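Local coordinates for protein 5,10-methylenetetrahydromethanopterin reductase (Methanopyrus kandleri, PDB 1EZW) that catalyses the reversible reduction of methylene-tetrahydromethanopterin to methyl-tetrahydromethanopterin with reduced coenzyme F420, a step in methanogenesis from carbon dioxide, at residues Glu32-Asp38 and Ile59-Ile65. Numbering follows the deposited sequence. Where two conformers were deposited one is given.
Sequences EYAWICD and IKLGPGI
Over one face of the Tyr33 ring lies the end of Lys60, its CE 4.0 Å from the ring centroid in a CH-pi contact. The two side chains run side by side, and a bend in the lysine (chi3 -100°) brings NZ to Tyr33 OH, 3.1 Å away, in a hydrogen bond. In the conformer given, water 1 accepts from NZ and donates to Glu32 OE1. The Trp35 ring, on the same side of the sheet, meets Pro63 O at its edge, 3.5 Å from CE3, while Gly64 CA approaches obliquely; Tyr174 and Tyr229 each make an edge-to-face contact with the indole, and NE1 is hydrogen-bonded to Gln321 OE1. Facing helix 16-28, Ala34 CB touches Ile59 CD1 (3.8 Å). Five backbone hydrogen bonds join the parallel segments 32-38 and 59-65, from Lys60 N to Glu32 O through Gly64 N to Ile36 O (2.8 Å, N-H...O 169°). A cis peptide precedes Ile65, whose N shares water 2 with Asp38 N. These neighbouring strands of the TIM barrel, joined through helix 45-54, thus carry Tyr33, Trp35 and Lys60 on the interior face and Ala34 toward helix 16-28; with the tyrosine oxygen and a water accepting from it, NZ is probably steadied as a cation.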
# COMPACT_ATOMS: atom_id res chain seq x y z
N GLU A 32 -12.68 12.90 10.96
CA GLU A 32 -12.42 11.73 11.79
C GLU A 32 -13.12 10.46 11.32
O GLU A 32 -12.84 9.36 11.83
CB GLU A 32 -12.76 12.04 13.24
CG GLU A 32 -11.78 13.05 13.86
CD GLU A 32 -12.17 13.46 15.27
OE1 GLU A 32 -12.02 12.64 16.20
OE2 GLU A 32 -12.63 14.59 15.45
N TYR A 33 -14.05 10.59 10.39
CA TYR A 33 -14.74 9.42 9.85
C TYR A 33 -14.81 9.43 8.35
O TYR A 33 -15.06 10.47 7.77
CB TYR A 33 -16.21 9.35 10.32
CG TYR A 33 -16.34 9.23 11.81
CD1 TYR A 33 -16.24 10.35 12.65
CD2 TYR A 33 -16.54 7.98 12.39
CE1 TYR A 33 -16.34 10.22 14.03
CE2 TYR A 33 -16.65 7.83 13.77
CZ TYR A 33 -16.55 8.97 14.59
OH TYR A 33 -16.60 8.82 15.95
N ALA A 34 -14.66 8.25 7.72
CA ALA A 34 -14.82 8.16 6.26
C ALA A 34 -15.74 6.95 6.02
O ALA A 34 -15.43 5.82 6.48
CB ALA A 34 -13.43 7.95 5.55
N TRP A 35 -16.82 7.21 5.32
CA TRP A 35 -17.85 6.22 5.03
C TRP A 35 -17.91 5.95 3.55
O TRP A 35 -17.99 6.87 2.75
CB TRP A 35 -19.22 6.75 5.47
CG TRP A 35 -19.32 7.11 6.94
CD1 TRP A 35 -19.24 8.36 7.51
CD2 TRP A 35 -19.60 6.20 8.01
NE1 TRP A 35 -19.45 8.27 8.86
CE2 TRP A 35 -19.67 6.96 9.20
CE3 TRP A 35 -19.79 4.80 8.07
CZ2 TRP A 35 -19.94 6.37 10.46
CZ3 TRP A 35 -20.05 4.22 9.34
CH2 TRP A 35 -20.12 5.01 10.51
N ILE A 36 -17.92 4.67 3.19
CA ILE A 36 -17.98 4.31 1.78
C ILE A 36 -19.24 3.48 1.57
O ILE A 36 -19.45 2.47 2.24
CB ILE A 36 -16.73 3.49 1.34
CG1 ILE A 36 -15.51 4.43 1.31
CG2 ILE A 36 -16.95 2.93 -0.08
CD1 ILE A 36 -15.68 5.54 0.24
N CYS A 37 -20.09 3.93 0.65
CA CYS A 37 -21.36 3.24 0.37
C CYS A 37 -21.16 1.83 -0.17
O CYS A 37 -20.12 1.51 -0.74
CB CYS A 37 -22.15 4.06 -0.64
SG CYS A 37 -22.17 5.76 -0.15
N ASP A 38 -22.16 0.99 0.05
CA ASP A 38 -22.10 -0.40 -0.39
C ASP A 38 -23.18 -0.72 -1.40
O ASP A 38 -24.30 -1.09 -1.01
CB ASP A 38 -22.21 -1.33 0.86
CG ASP A 38 -22.40 -2.80 0.49
OD1 ASP A 38 -21.81 -3.20 -0.52
OD2 ASP A 38 -23.12 -3.52 1.22
N ILE A 59 -7.86 8.36 10.22
CA ILE A 59 -9.30 8.45 10.03
C ILE A 59 -9.99 7.09 10.21
O ILE A 59 -9.44 6.06 9.82
CB ILE A 59 -9.60 9.08 8.65
CG1 ILE A 59 -11.05 9.55 8.57
CG2 ILE A 59 -9.28 8.08 7.54
CD1 ILE A 59 -11.27 10.46 7.31
N LYS A 60 -11.18 7.10 10.82
CA LYS A 60 -11.94 5.85 10.96
C LYS A 60 -12.58 5.56 9.61
O LYS A 60 -12.96 6.48 8.86
CB LYS A 60 -12.94 5.96 12.10
CG LYS A 60 -12.17 6.10 13.43
CD LYS A 60 -13.08 6.30 14.66
CE LYS A 60 -13.17 7.74 15.08
NZ LYS A 60 -13.71 7.80 16.50
N LEU A 61 -12.65 4.26 9.29
CA LEU A 61 -13.07 3.71 7.98
C LEU A 61 -14.15 2.65 8.04
O LEU A 61 -14.01 1.71 8.81
CB LEU A 61 -11.85 2.99 7.30
CG LEU A 61 -10.83 3.38 6.21
CD1 LEU A 61 -10.89 4.85 5.88
CD2 LEU A 61 -9.41 2.97 6.68
N GLY A 62 -15.20 2.76 7.24
CA GLY A 62 -16.12 1.62 7.22
C GLY A 62 -17.20 1.79 6.22
O GLY A 62 -17.39 2.88 5.61
N PRO A 63 -17.99 0.72 6.04
CA PRO A 63 -19.09 0.78 5.11
C PRO A 63 -20.18 1.71 5.64
O PRO A 63 -20.53 1.63 6.81
CB PRO A 63 -19.54 -0.69 5.02
CG PRO A 63 -19.21 -1.24 6.37
CD PRO A 63 -17.87 -0.61 6.68
N GLY A 64 -20.70 2.58 4.77
CA GLY A 64 -21.76 3.51 5.15
C GLY A 64 -22.71 3.64 3.98
O GLY A 64 -22.60 4.60 3.20
N ILE A 65 -23.68 2.75 3.86
CA ILE A 65 -23.94 1.68 4.83
C ILE A 65 -24.13 0.34 4.14
O ILE A 65 -24.47 0.29 2.98
CB ILE A 65 -25.24 1.94 5.58
CG1 ILE A 65 -26.34 2.24 4.57
CG2 ILE A 65 -25.09 3.11 6.54
CD1 ILE A 65 -27.75 2.41 5.23
O HOH W 1 -13.36 10.38 16.50
O HOH W 2 -24.78 2.28 1.04